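Local coordinates for uncharacterized protein PA2218 (Pseudomonas aeruginosa, PDB 2HDW) that is of unknown function but has an alpha/beta hydrolase fold and is probably a hydrolase, at residues 121-126 with 354-359. Numbering follows the deposited sequence.
Sequences AERGFV and IPFDRI
Arg123 reaches across from the end of helix 112-122 to the first turn of helix 356-366, where a single salt bridge joins it to Asp357. Arg123 NH1 donates to Asp357 OD1 over 3.0 Å, with an N-H...O angle of 149°. One N-H meets one oxygen on the anti side of the carboxylate, tilted from both planes, a one-point bridge and not a paired, in-plane one. Aspartate suits the start of a helix, since its negative charge probably interacts favourably with the helix dipole.

The nonpolar part is made by Phe356, whose CB lies over one face of the guanidinium, 3.6 Å from Arg123 NH2. A bend at chi2 (-61°) brings the guanidinium there. Beyond CB, the Phe356 ring leads away from Arg123: Ile354 CG2 sits above the centre of one face, and Tyr116 meets it edge-to-face.

Gly124, with positive phi, is the C' residue of a Schellman motif (Phe125 N to Met120 O, Gly124 N to Ala121 O) ending helix 112-122; a CB would jam against Arg123 O. Buried side chains, Phe356 against Tyr116 and Phe125 against Phe363, and a more exposed ion pair thus join two neighbouring helices of an alpha/beta hydrolase fold.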
loop_
_atom_site.group_PDB
_atom_site.type_symbol
_atom_site.label_atom_id
_atom_site.label_comp_id
_atom_site.label_asym_id
_atom_site.label_seq_id
_atom_site.Cartn_x
_atom_site.Cartn_y
_atom_site.Cartn_z
ATOM N N ALA A 121 -5.848 -11.630 10.478
ATOM C CA ALA A 121 -5.199 -12.494 11.461
ATOM C C ALA A 121 -6.299 -13.151 12.303
ATOM O O ALA A 121 -6.141 -14.268 12.788
ATOM C CB ALA A 121 -4.276 -11.684 12.346
ATOM N N GLU A 122 -7.415 -12.450 12.483
ATOM C CA GLU A 122 -8.530 -13.015 13.237
ATOM C C GLU A 122 -9.185 -14.081 12.365
ATOM O O GLU A 122 -9.912 -14.944 12.861
ATOM C CB GLU A 122 -9.573 -11.947 13.577
ATOM C CG GLU A 122 -9.078 -10.812 14.456
ATOM C CD GLU A 122 -10.208 -9.895 14.891
ATOM O OE1 GLU A 122 -11.019 -9.499 14.028
ATOM O OE2 GLU A 122 -10.285 -9.566 16.095
ATOM N N ARG A 123 -8.927 -14.008 11.060
ATOM C CA ARG A 123 -9.494 -14.959 10.110
ATOM C C ARG A 123 -8.600 -16.189 9.929
ATOM O O ARG A 123 -8.829 -16.995 9.031
ATOM C CB ARG A 123 -9.721 -14.288 8.748
ATOM C CG ARG A 123 -10.571 -13.027 8.794
ATOM C CD ARG A 123 -11.962 -13.306 9.332
ATOM N NE ARG A 123 -12.738 -12.081 9.534
ATOM C CZ ARG A 123 -13.745 -11.687 8.761
ATOM N NH1 ARG A 123 -14.118 -12.418 7.717
ATOM N NH2 ARG A 123 -14.393 -10.565 9.044
ATOM N N GLY A 124 -7.573 -16.320 10.766
ATOM C CA GLY A 124 -6.697 -17.481 10.680
ATOM C C GLY A 124 -5.392 -17.354 9.913
ATOM O O GLY A 124 -4.688 -18.348 9.729
ATOM N N PHE A 125 -5.049 -16.151 9.461
ATOM C CA PHE A 125 -3.803 -15.967 8.717
ATOM C C PHE A 125 -2.741 -15.265 9.562
ATOM O O PHE A 125 -3.057 -14.533 10.494
ATOM C CB PHE A 125 -4.060 -15.128 7.451
ATOM C CG PHE A 125 -5.059 -15.741 6.496
ATOM C CD1 PHE A 125 -4.639 -16.588 5.475
ATOM C CD2 PHE A 125 -6.422 -15.486 6.633
ATOM C CE1 PHE A 125 -5.562 -17.173 4.600
ATOM C CE2 PHE A 125 -7.357 -16.070 5.760
ATOM C CZ PHE A 125 -6.924 -16.912 4.745
ATOM N N VAL A 126 -1.475 -15.515 9.248
ATOM C CA VAL A 126 -0.383 -14.828 9.924
ATOM C C VAL A 126 -0.260 -13.600 9.026
ATOM O O VAL A 126 -0.176 -13.749 7.812
ATOM C CB VAL A 126 0.929 -15.626 9.862
ATOM C CG1 VAL A 126 2.092 -14.731 10.251
ATOM C CG2 VAL A 126 0.854 -16.831 10.789
ATOM N N ILE A 354 -15.903 -3.312 3.433
ATOM C CA ILE A 354 -14.752 -4.141 3.062
ATOM C C ILE A 354 -15.190 -5.603 3.116
ATOM O O ILE A 354 -15.592 -6.095 4.171
ATOM C CB ILE A 354 -13.567 -3.946 4.037
ATOM C CG1 ILE A 354 -13.159 -2.468 4.080
ATOM C CG2 ILE A 354 -12.387 -4.800 3.589
ATOM C CD1 ILE A 354 -12.079 -2.156 5.118
ATOM N N PRO A 355 -15.117 -6.321 1.978
ATOM C CA PRO A 355 -15.521 -7.733 1.934
ATOM C C PRO A 355 -14.488 -8.707 2.505
ATOM O O PRO A 355 -13.875 -9.477 1.767
ATOM C CB PRO A 355 -15.781 -7.966 0.446
ATOM C CG PRO A 355 -14.744 -7.109 -0.200
ATOM C CD PRO A 355 -14.777 -5.827 0.629
ATOM N N PHE A 356 -14.307 -8.682 3.823
ATOM C CA PHE A 356 -13.334 -9.562 4.457
ATOM C C PHE A 356 -13.678 -11.038 4.309
ATOM O O PHE A 356 -12.778 -11.866 4.185
ATOM C CB PHE A 356 -13.165 -9.202 5.936
ATOM C CG PHE A 356 -12.306 -7.988 6.169
ATOM C CD1 PHE A 356 -10.973 -7.979 5.772
ATOM C CD2 PHE A 356 -12.826 -6.865 6.803
ATOM C CE1 PHE A 356 -10.165 -6.870 6.002
ATOM C CE2 PHE A 356 -12.029 -5.745 7.043
ATOM C CZ PHE A 356 -10.699 -5.745 6.643
ATOM N N ASP A 357 -14.966 -11.380 4.328
ATOM C CA ASP A 357 -15.355 -12.783 4.164
ATOM C C ASP A 357 -14.778 -13.275 2.836
ATOM O O ASP A 357 -14.116 -14.313 2.780
ATOM C CB ASP A 357 -16.882 -12.940 4.124
ATOM C CG ASP A 357 -17.539 -12.792 5.494
ATOM O OD1 ASP A 357 -16.861 -12.395 6.461
ATOM O OD2 ASP A 357 -18.757 -13.072 5.591
ATOM N N ARG A 358 -15.037 -12.515 1.774
ATOM C CA ARG A 358 -14.561 -12.844 0.434
ATOM C C ARG A 358 -13.048 -12.851 0.327
ATOM O O ARG A 358 -12.479 -13.670 -0.386
ATOM C CB ARG A 358 -15.117 -11.853 -0.586
ATOM C CG ARG A 358 -16.175 -12.425 -1.511
ATOM C CD ARG A 358 -15.598 -12.858 -2.854
ATOM N NE ARG A 358 -14.682 -13.987 -2.759
ATOM C CZ ARG A 358 -14.075 -14.547 -3.805
ATOM N NH1 ARG A 358 -14.294 -14.080 -5.027
ATOM N NH2 ARG A 358 -13.246 -15.574 -3.630
ATOM N N ILE A 359 -12.395 -11.920 1.008
ATOM C CA ILE A 359 -10.946 -11.865 0.968
ATOM C C ILE A 359 -10.375 -13.100 1.670
ATOM O O ILE A 359 -9.473 -13.750 1.146
ATOM C CB ILE A 359 -10.421 -10.569 1.623
ATOM C CG1 ILE A 359 -10.902 -9.355 0.813
ATOM C CG2 ILE A 359 -8.904 -10.596 1.686
ATOM C CD1 ILE A 359 -10.514 -8.006 1.395
#